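Local coordinates for putative hydrolase (Acinetobacter sp. NBRC 100985, PDB 4XUK) that hydrolyses organophosphorus compounds (phosphotriesterase activity) as a zinc-dependent metallo-beta-lactamase superfamily enzyme, and probably also lactones, at the interface of chains A and B. Coordinates in Å, arbitrary orientation; residue numbers count along the deposited sequence, not the author numbering. Chains: chain A/B, Putative hydrolase.

The interface of chains A and B. Residues chain A 255, 274-275, 283, 285; chain B 45-47.
The phenol hydroxyl OH of B:Tyr47 donates a 2.8 Å hydrogen bond to the backbone carbonyl O of A:Thr274, an engineered residue whose side chain takes no part in this bond. The donor stands well above the carbonyl plane, with a C=O...donor angle of 136°. In this two-fold symmetric dimer of a metallo-beta-lactamase-superfamily hydrolase, the end of helix 36-45 and the residues after it in one chain meet strands 271-275 and 283-286 of the other; whether the dimer forms in solution the structure alone does not show.

Beside this bond, B:Lys45 lies along one face of the A:Tyr275 ring, its CG 3.4 Å from the ring centroid in a CH-pi contact. An extended chain, CG anti to the backbone N (chi1 164°), carries the lysine obliquely across the ring, with CD 3.6 Å from CZ of A:Tyr275. It leaves the ring on the CE2 side, where the side-chain amine NZ meets two waters. Water 2, its O 3.0 Å from NZ of B:Lys45, leads on to OH of A:Tyr275 by a longer link; the O of water 1 lies 2.8 Å from the side-chain amide OE1 of A:Gln283.

Next to B:Lys45 along the chain, the backbone of B:Tyr46 receives the CG2 branch of A:Ile285, 3.8 Å from CA. The amide of A:Gln283 is turned 83° from the B:Tyr46 ring, its NE2 3.8 Å from CE1.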
ATOM      1  N   ALA A 255     -18.497   4.497  -6.468  1.00 23.41           N
ATOM      2  CA  ALA A 255     -18.161   5.902  -6.267  1.00 23.65           C
ATOM      3  C   ALA A 255     -19.250   6.652  -5.491  1.00 25.41           C
ATOM      4  O   ALA A 255     -18.934   7.444  -4.599  1.00 23.59           O
ATOM      5  CB  ALA A 255     -17.880   6.584  -7.602  1.00 24.18           C
ATOM      6  N   THR A 274     -13.294   3.434  -4.271  1.00 20.56           N
ATOM      7  CA  THR A 274     -13.174   4.217  -5.500  1.00 18.93           C
ATOM      8  C   THR A 274     -13.842   5.577  -5.403  1.00 20.17           C
ATOM      9  O   THR A 274     -14.981   5.711  -4.929  1.00 18.71           O
ATOM     10  CB  THR A 274     -13.625   3.449  -6.784  1.00 25.81           C
ATOM     11  OG1 THR A 274     -14.541   4.244  -7.549  1.00 29.65           O
ATOM     12  CG2 THR A 274     -14.274   2.163  -6.436  1.00 20.09           C
ATOM     13  N   TYR A 275     -13.098   6.588  -5.834  1.00 20.70           N
ATOM     14  CA  TYR A 275     -13.586   7.956  -5.870  1.00 20.89           C
ATOM     15  C   TYR A 275     -13.777   8.364  -7.314  1.00 22.06           C
ATOM     16  O   TYR A 275     -13.076   7.867  -8.199  1.00 21.36           O
ATOM     17  CB  TYR A 275     -12.563   8.883  -5.218  1.00 21.42           C
ATOM     18  CG  TYR A 275     -12.777  10.354  -5.502  1.00 25.71           C
ATOM     19  CD1 TYR A 275     -13.716  11.089  -4.788  1.00 22.52           C
ATOM     20  CD2 TYR A 275     -12.029  11.009  -6.476  1.00 25.81           C
ATOM     21  CE1 TYR A 275     -13.911  12.428  -5.039  1.00 23.51           C
ATOM     22  CE2 TYR A 275     -12.208  12.360  -6.733  1.00 26.77           C
ATOM     23  CZ  TYR A 275     -13.156  13.060  -6.014  1.00 27.99           C
ATOM     24  OH  TYR A 275     -13.355  14.391  -6.265  1.00 30.01           O
ATOM     25  N   GLN A 283     -10.783   7.013  -9.411  1.00 16.95           N
ATOM     26  CA  GLN A 283      -9.459   6.947  -8.792  1.00 18.90           C
ATOM     27  C   GLN A 283      -9.470   5.888  -7.688  1.00 21.18           C
ATOM     28  O   GLN A 283     -10.393   5.848  -6.867  1.00 20.30           O
ATOM     29  CB  GLN A 283      -9.046   8.317  -8.230  1.00 19.25           C
ATOM     30  CG  GLN A 283      -7.667   8.327  -7.544  1.00 19.49           C
ATOM     31  CD  GLN A 283      -7.279   9.699  -6.986  1.00 23.79           C
ATOM     32  OE1 GLN A 283      -7.797  10.727  -7.419  1.00 23.38           O
ATOM     33  NE2 GLN A 283      -6.364   9.713  -6.012  1.00 19.59           N
ATOM     34  N   ILE A 285      -8.368   4.431  -4.345  1.00 19.04           N
ATOM     35  CA  ILE A 285      -7.799   4.863  -3.074  1.00 17.89           C
ATOM     36  C   ILE A 285      -7.478   3.620  -2.239  1.00 18.15           C
ATOM     37  O   ILE A 285      -8.384   2.994  -1.695  1.00 17.59           O
ATOM     38  CB  ILE A 285      -8.807   5.713  -2.272  1.00 21.24           C
ATOM     39  CG1 ILE A 285      -9.548   6.717  -3.172  1.00 19.58           C
ATOM     40  CG2 ILE A 285      -8.103   6.412  -1.133  1.00 18.77           C
ATOM     41  CD1 ILE A 285      -8.615   7.692  -3.878  1.00 22.16           C
TER
ATOM     42  N   LYS B  45     -12.915  12.323  -0.182  1.00 20.35           N
ATOM     43  CA  LYS B  45     -12.394  11.833  -1.455  1.00 20.90           C
ATOM     44  C   LYS B  45     -11.439  10.654  -1.268  1.00 20.59           C
ATOM     45  O   LYS B  45     -11.472   9.685  -2.028  1.00 20.58           O
ATOM     46  CB  LYS B  45     -11.666  12.967  -2.168  1.00 19.02           C
ATOM     47  CG  LYS B  45     -10.751  12.511  -3.305  1.00 19.21           C
ATOM     48  CD  LYS B  45     -10.208  13.717  -4.064  1.00 19.36           C
ATOM     49  CE  LYS B  45      -9.055  13.349  -5.002  1.00 18.71           C
ATOM     50  NZ  LYS B  45      -8.357  14.580  -5.479  1.00 17.43           N
ATOM     51  N   TYR B  46     -10.598  10.742  -0.242  1.00 18.68           N
ATOM     52  CA  TYR B  46      -9.577   9.732   0.011  1.00 18.18           C
ATOM     53  C   TYR B  46     -10.040   8.750   1.070  1.00 20.26           C
ATOM     54  O   TYR B  46      -9.218   8.037   1.663  1.00 18.99           O
ATOM     55  CB  TYR B  46      -8.277  10.408   0.470  1.00 18.13           C
ATOM     56  CG  TYR B  46      -7.524  11.123  -0.643  1.00 21.28           C
ATOM     57  CD1 TYR B  46      -6.642  10.429  -1.459  1.00 19.36           C
ATOM     58  CD2 TYR B  46      -7.687  12.485  -0.866  1.00 19.99           C
ATOM     59  CE1 TYR B  46      -5.952  11.056  -2.463  1.00 21.31           C
ATOM     60  CE2 TYR B  46      -6.991  13.131  -1.878  1.00 21.08           C
ATOM     61  CZ  TYR B  46      -6.129  12.402  -2.676  1.00 20.68           C
ATOM     62  OH  TYR B  46      -5.421  13.014  -3.687  1.00 19.04           O
ATOM     63  N   TYR B  47     -11.356   8.717   1.298  1.00 18.86           N
ATOM     64  CA  TYR B  47     -11.962   7.817   2.279  1.00 20.65           C
ATOM     65  C   TYR B  47     -11.162   7.819   3.583  1.00 21.26           C
ATOM     66  O   TYR B  47     -10.846   6.761   4.153  1.00 21.21           O
ATOM     67  CB  TYR B  47     -12.109   6.413   1.686  1.00 18.98           C
ATOM     68  CG  TYR B  47     -13.148   6.364   0.570  1.00 18.66           C
ATOM     69  CD1 TYR B  47     -12.862   6.840  -0.711  1.00 22.04           C
ATOM     70  CD2 TYR B  47     -14.420   5.857   0.808  1.00 21.87           C
ATOM     71  CE1 TYR B  47     -13.818   6.797  -1.729  1.00 21.87           C
ATOM     72  CE2 TYR B  47     -15.367   5.802  -0.197  1.00 22.64           C
ATOM     73  CZ  TYR B  47     -15.071   6.276  -1.453  1.00 18.89           C
ATOM     74  OH  TYR B  47     -16.044   6.215  -2.434  1.00 20.42           O
TER
HETATM   75  O   HOH W   1      -6.235  13.057  -7.073  1.00 28.47           O
HETATM   76  O   HOH W   2     -10.556  15.975  -6.872  1.00 30.36           O